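Local structure of Rab GDP-dissociation inhibitor (Saccharomyces cerevisiae, 2BCG) at residues Gln169-Leu173 with Asp174-Met178; Gly279-Lys283 with Leu284-Lys288; Ile293-Pro296 with Thr297-Pro300. The protein inhibits the dissociation of GDP from Sec4, blocking its exchange for GTP, and extracts GDP-bound Ypt7 from vacuolar membranes. All coordinates share one frame; numbering follows the deposited sequence.

Contact 1 of 3, residues Gln169-Leu173 with Asp174-Met178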
# COMPACT_ATOMS: atom_id res chain seq x y z
N GLN A 169 -29.84 27.43 -3.81
CA GLN A 169 -30.92 27.32 -4.79
C GLN A 169 -32.18 26.65 -4.22
O GLN A 169 -32.82 25.83 -4.88
CB GLN A 169 -30.44 26.61 -6.08
CG GLN A 169 -29.29 27.32 -6.78
CD GLN A 169 -29.15 26.97 -8.27
OE1 GLN A 169 -28.11 27.23 -8.87
NE2 GLN A 169 -30.19 26.40 -8.86
N GLY A 170 -32.53 27.01 -2.99
CA GLY A 170 -33.73 26.51 -2.33
C GLY A 170 -33.66 25.04 -1.96
O GLY A 170 -34.69 24.42 -1.66
N LEU A 171 -32.45 24.49 -1.97
CA LEU A 171 -32.24 23.10 -1.62
C LEU A 171 -31.57 22.97 -0.25
O LEU A 171 -30.73 23.78 0.13
CB LEU A 171 -31.40 22.40 -2.70
CG LEU A 171 -32.08 22.19 -4.05
CD1 LEU A 171 -31.04 21.79 -5.09
CD2 LEU A 171 -33.17 21.13 -3.95
N ASP A 172 -31.98 21.94 0.47
CA ASP A 172 -31.38 21.61 1.74
C ASP A 172 -30.78 20.20 1.72
O ASP A 172 -31.51 19.20 1.61
CB ASP A 172 -32.40 21.75 2.87
CG ASP A 172 -31.77 21.64 4.24
OD1 ASP A 172 -31.78 22.66 4.97
OD2 ASP A 172 -31.27 20.54 4.59
N LEU A 173 -29.46 20.12 1.85
CA LEU A 173 -28.74 18.84 1.69
C LEU A 173 -29.13 17.77 2.70
O LEU A 173 -28.93 16.58 2.45
CB LEU A 173 -27.22 19.06 1.65
CG LEU A 173 -26.66 19.96 0.54
CD1 LEU A 173 -25.15 19.96 0.61
CD2 LEU A 173 -27.13 19.53 -0.85
N ASP A 174 -29.72 18.18 3.82
CA ASP A 174 -30.15 17.24 4.84
C ASP A 174 -31.64 16.90 4.73
O ASP A 174 -32.04 15.77 5.00
CB ASP A 174 -29.84 17.79 6.24
CG ASP A 174 -28.36 18.02 6.46
OD1 ASP A 174 -27.59 17.02 6.38
OD2 ASP A 174 -27.97 19.18 6.74
N LYS A 175 -32.44 17.87 4.32
CA LYS A 175 -33.90 17.69 4.25
C LYS A 175 -34.40 17.20 2.90
O LYS A 175 -35.46 16.58 2.80
CB LYS A 175 -34.61 18.99 4.64
CG LYS A 175 -34.39 19.41 6.10
CD LYS A 175 -35.00 20.78 6.35
CE LYS A 175 -34.58 21.36 7.69
NZ LYS A 175 -35.38 20.82 8.85
N ASN A 176 -33.65 17.48 1.85
CA ASN A 176 -34.01 17.03 0.50
C ASN A 176 -33.30 15.71 0.19
O ASN A 176 -32.15 15.55 0.58
CB ASN A 176 -33.62 18.08 -0.54
CG ASN A 176 -34.56 19.29 -0.57
OD1 ASN A 176 -34.11 20.44 -0.43
ND2 ASN A 176 -35.85 19.04 -0.81
N THR A 177 -33.99 14.79 -0.48
CA THR A 177 -33.39 13.56 -1.00
C THR A 177 -32.61 13.89 -2.28
O THR A 177 -32.77 14.97 -2.88
CB THR A 177 -34.45 12.48 -1.35
OG1 THR A 177 -35.19 12.91 -2.50
CG2 THR A 177 -35.42 12.23 -0.19
N MET A 178 -31.74 12.97 -2.71
CA MET A 178 -31.00 13.19 -3.93
C MET A 178 -31.94 13.25 -5.13
O MET A 178 -31.70 14.04 -6.04
CB MET A 178 -29.89 12.15 -4.12
CG MET A 178 -28.82 12.63 -5.08
SD MET A 178 -28.10 14.25 -4.74
CE MET A 178 -27.32 14.64 -6.29
O HOH W 1 -29.83 21.38 7.12

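Contact 2 of 3, residues Gly279-Lys283 with Leu284-Lys288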
# COMPACT_ATOMS: atom_id res chain seq x y z
N GLY A 279 -4.37 -9.18 26.81
CA GLY A 279 -3.17 -9.55 26.05
C GLY A 279 -3.29 -10.77 25.17
O GLY A 279 -4.38 -11.29 24.93
N VAL A 280 -2.13 -11.24 24.69
CA VAL A 280 -2.05 -12.42 23.81
C VAL A 280 -0.87 -13.30 24.22
O VAL A 280 0.15 -12.79 24.69
CB VAL A 280 -1.93 -12.05 22.29
CG1 VAL A 280 -3.18 -11.31 21.83
CG2 VAL A 280 -0.67 -11.26 22.01
N LYS A 281 -1.03 -14.62 24.04
CA LYS A 281 0.06 -15.57 24.22
C LYS A 281 0.52 -16.05 22.85
O LYS A 281 -0.30 -16.41 21.98
CB LYS A 281 -0.40 -16.75 25.07
CG LYS A 281 0.67 -17.80 25.42
CD LYS A 281 0.05 -18.94 26.27
CE LYS A 281 1.05 -20.04 26.62
NZ LYS A 281 0.45 -20.98 27.64
N THR A 282 1.84 -16.06 22.65
CA THR A 282 2.44 -16.48 21.41
C THR A 282 3.64 -17.37 21.72
O THR A 282 4.03 -17.48 22.88
CB THR A 282 2.93 -15.24 20.61
OG1 THR A 282 4.09 -14.73 21.24
CG2 THR A 282 1.86 -14.12 20.51
N LYS A 283 4.20 -17.99 20.67
CA LYS A 283 5.44 -18.77 20.76
C LYS A 283 6.62 -17.97 21.30
O LYS A 283 7.61 -18.54 21.76
CB LYS A 283 5.80 -19.34 19.38
CG LYS A 283 6.21 -18.28 18.35
CD LYS A 283 6.39 -18.88 16.96
CE LYS A 283 6.91 -17.83 15.99
NZ LYS A 283 7.05 -18.35 14.60
N LEU A 284 6.51 -16.64 21.24
CA LEU A 284 7.57 -15.73 21.71
C LEU A 284 7.34 -15.20 23.12
O LEU A 284 8.19 -14.52 23.68
CB LEU A 284 7.75 -14.55 20.74
CG LEU A 284 8.22 -14.87 19.31
CD1 LEU A 284 8.35 -13.58 18.50
CD2 LEU A 284 9.54 -15.63 19.33
N GLY A 285 6.18 -15.49 23.69
CA GLY A 285 5.84 -15.03 25.03
C GLY A 285 4.45 -14.44 25.12
O GLY A 285 3.67 -14.49 24.17
N THR A 286 4.15 -13.88 26.28
CA THR A 286 2.86 -13.29 26.55
C THR A 286 3.04 -11.76 26.60
O THR A 286 3.94 -11.25 27.27
CB THR A 286 2.26 -13.87 27.83
OG1 THR A 286 2.00 -15.27 27.61
CG2 THR A 286 0.97 -13.16 28.19
N PHE A 287 2.19 -11.07 25.84
CA PHE A 287 2.27 -9.62 25.68
C PHE A 287 0.95 -9.00 26.12
O PHE A 287 -0.10 -9.55 25.84
CB PHE A 287 2.58 -9.26 24.23
CG PHE A 287 3.82 -9.96 23.72
CD1 PHE A 287 3.75 -10.97 22.77
CD2 PHE A 287 5.06 -9.67 24.29
CE1 PHE A 287 4.92 -11.66 22.35
CE2 PHE A 287 6.22 -10.35 23.88
CZ PHE A 287 6.14 -11.34 22.92
N LYS A 288 1.04 -7.87 26.84
CA LYS A 288 -0.15 -7.24 27.43
C LYS A 288 -0.34 -5.80 26.96
O LYS A 288 0.62 -5.08 26.78
CB LYS A 288 -0.06 -7.29 28.96
CG LYS A 288 -0.07 -8.73 29.50
CD LYS A 288 0.03 -8.72 30.99
CE LYS A 288 -0.20 -10.11 31.56
NZ LYS A 288 0.07 -10.12 33.04

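Contact 3 of 3, residues Ile293-Pro296 with Thr297-Pro300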
# COMPACT_ATOMS: atom_id res chain seq x y z
N ILE A 293 -6.50 -3.75 18.55
CA ILE A 293 -7.12 -3.39 17.25
C ILE A 293 -6.84 -4.59 16.34
O ILE A 293 -5.72 -5.08 16.29
CB ILE A 293 -6.48 -2.11 16.68
CG1 ILE A 293 -6.70 -0.92 17.64
CG2 ILE A 293 -6.99 -1.84 15.25
CD1 ILE A 293 -5.98 0.31 17.25
N ALA A 294 -7.87 -5.12 15.68
CA ALA A 294 -7.65 -6.35 14.90
C ALA A 294 -8.62 -6.48 13.75
O ALA A 294 -9.68 -5.85 13.74
CB ALA A 294 -7.77 -7.55 15.79
N ASP A 295 -8.24 -7.29 12.77
CA ASP A 295 -9.21 -7.63 11.73
C ASP A 295 -10.12 -8.81 12.12
O ASP A 295 -9.84 -9.51 13.10
CB ASP A 295 -8.50 -7.81 10.36
CG ASP A 295 -7.78 -9.14 10.21
OD1 ASP A 295 -8.34 -10.23 10.48
OD2 ASP A 295 -6.62 -9.11 9.73
N PRO A 296 -11.24 -8.97 11.41
CA PRO A 296 -12.19 -10.03 11.76
C PRO A 296 -11.62 -11.44 11.90
O PRO A 296 -12.19 -12.27 12.65
CB PRO A 296 -13.26 -9.95 10.64
CG PRO A 296 -13.22 -8.44 10.23
CD PRO A 296 -11.74 -8.11 10.31
N THR A 297 -10.53 -11.77 11.19
CA THR A 297 -10.01 -13.15 11.24
C THR A 297 -9.45 -13.53 12.60
O THR A 297 -9.29 -14.72 12.90
CB THR A 297 -8.94 -13.42 10.16
OG1 THR A 297 -7.73 -12.77 10.52
CG2 THR A 297 -9.41 -12.97 8.75
N TYR A 298 -9.15 -12.53 13.44
CA TYR A 298 -8.63 -12.81 14.79
C TYR A 298 -9.72 -12.99 15.83
O TYR A 298 -9.44 -13.54 16.90
CB TYR A 298 -7.67 -11.70 15.26
CG TYR A 298 -6.41 -11.75 14.45
CD1 TYR A 298 -5.30 -12.54 14.86
CD2 TYR A 298 -6.34 -11.08 13.24
CE1 TYR A 298 -4.14 -12.61 14.08
CE2 TYR A 298 -5.17 -11.16 12.44
CZ TYR A 298 -4.08 -11.90 12.88
OH TYR A 298 -2.94 -11.99 12.12
N PHE A 299 -10.92 -12.51 15.53
CA PHE A 299 -12.04 -12.54 16.50
C PHE A 299 -13.32 -12.80 15.71
O PHE A 299 -14.22 -11.95 15.71
CB PHE A 299 -12.19 -11.21 17.26
CG PHE A 299 -11.05 -10.90 18.18
CD1 PHE A 299 -9.96 -10.16 17.75
CD2 PHE A 299 -11.09 -11.33 19.52
CE1 PHE A 299 -8.90 -9.85 18.64
CE2 PHE A 299 -10.05 -11.03 20.39
CZ PHE A 299 -8.95 -10.30 19.96
N PRO A 300 -13.41 -13.97 15.07
CA PRO A 300 -14.60 -14.25 14.24
C PRO A 300 -15.89 -14.24 15.05
O PRO A 300 -16.94 -13.79 14.53
CB PRO A 300 -14.31 -15.64 13.63
CG PRO A 300 -13.29 -16.27 14.53
CD PRO A 300 -12.44 -15.10 15.05

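Contact 1 of 3, residues Gln169-Leu173 with Asp174-Met178
An Asx turn at Asp172 folds its carboxylate back over the NH groups of Asp174 and Lys175. With CG opposite the residue's own N (chi1 -171°), OD2 takes Asp174 N and Lys175 N, each at 2.9 Å. The two donors come from opposite faces of the carboxylate plane, both on the anti side of OD2 and each only moderately tilted out of that plane, so one oxygen holds both amides. The backbone of Asp172 is held as well: its O accepts Asn176 N at 2.8 Å, which completes an Asx motif. Asp172 N points almost straight (176°) at Asn176 OD1, lying in the plane of the amide. That OD1 also packs 3.7 Å from Leu171 CD2.

The turn belongs to the loop that leads from helix 144-159 to helix 178-184, where Thr177 serves as N-cap; Asn176 ND2 reaches on to Glu180 in that helix. A water lies between the two acidic side chains. Asp172 OD2 and Asp174 OD2 approach to 4.2 Å, and the salt bridge from Asp174 to Arg213 probably eases their repulsion. The aliphatic chain of Lys175 crosses the Asp172 carboxylate, Lys175 CG coming within 3.6 Å of Asp172 OD2.

Contact 2 of 3, residues Gly279-Lys283 with Leu284-Lys288
Thr282 and Gly285 close a tight hairpin here, and the threonine hydroxyl does double duty at the bend. OG1 donates to Gly285 O at 3.0 Å and accepts Leu284 N at 3.1 Å, the second bond making an ST turn inside the type I beta turn that runs from Thr282 to Gly285. A chi1 of 73° sets OG1 between the residue's own N and carbonyl carbon, from where it can face both partners. Gly285 O also receives Thr282 N, so two donors from a single residue fix it, and Gly285 N returns a bond to Thr282 O, approaching from above that carbonyl plane. Replacing Thr282 by an alanine removes the hydroxyl, which would probably leave Leu284 N without that acceptor and the bend less firmly set.

The next shell is the pair Val280 and Phe287, joined by two backbone bonds, Val280 N to Phe287 O and Phe287 N to Val280 O, both 2.9 Å. The Phe287 ring leans back toward the turn: the carbonyl carbon Gly285 C lies 3.9 Å above one face, near the rim, and Thr282 OG1 sits 3.4 Å from Phe287 CE1 at a slant. Farther along, Gly279 faces Lys288 with CA atoms 4.0 Å apart, where a side chain on the glycine would run into Phe287 O. On the same face as Lys288, away from the Val280-Phe287 side, Thr286 OG1 rests 3.6 Å from Lys281 CG.

Around the bend, Lys283 NZ bonds to Asp262 O, and Leu284 meets an aromatic side chain of another protein chain in the assembly. Strand 276-282 lies between strands 285-288 and 267-271 in a small antiparallel sheet. Val280 packs on Ile40 of strand 37-40, and Phe287 on Leu38 of that strand and Met260 of strand 258-260, both strands of the parallel sheet.

Contact 3 of 3, residues Ile293-Pro296 with Thr297-Pro300
Asp295 OD1 is gripped twice by one residue: the hydroxyl OG1 of Thr297 donates to it at 2.6 Å and Thr297 N at 2.8 Å. The hydroxyl uses the syn lone pair, whereas the amide arrives nearly in line with the C-O bond. With chi1 at 78° the Asp295 carboxylate curls forward over the following residues, closing an Asx turn. Asp295 O is bound at the same time, accepting Tyr298 N at 3.1 Å, and together the two features form an Asx motif. A second, overlapping turn follows, with Phe299 N bonded to Pro296 O at 3.2 Å.

These overlapping turns sit at the C-terminal end of strand 292-294, which runs between strands 14-17 and 411-413 in the parallel sheet of a Rossmann-like domain. As the chain leaves the sheet, Ala294 CB touches the edge of the Phe299 ring in its plane, 3.8 Å from CE1, and the ring is packed further by Leu17, Ile411 and Leu413. The Tyr298 ring lies beside the carboxylate, its plane turned 51° from it, with CD2 3.5 Å from Asp295 OD1. Lys42 adds three links: its backbone N bonds Tyr298 OH, its ammonium forms a cation-pi contact with the ring, and NZ bonds Thr297 OG1, which may polarise the hydroxyl that donates to Asp295.

How the contacts relate
From the N terminus the three contacts follow in series; none encloses or crosses another. Contact 1 is a turn within the loop between helices 144-159 and 178-184, in the helical part where the geranylgeranyl groups bind; the side chain of Leu173 is about 12 Å from a bound GER (geran-8-yl geran). Contact 2 turns the chain between strands 276-282 and 285-288. Contact 3 ends strand 292-294, the next strand along. The last two are neighbours, centres about 16 Å apart and nearest atoms about 6 Å: one belongs to the antiparallel sheet, the other to the parallel sheet it packs on. Contact 1 lies far off, its centre about 53 Å from that of contact 2.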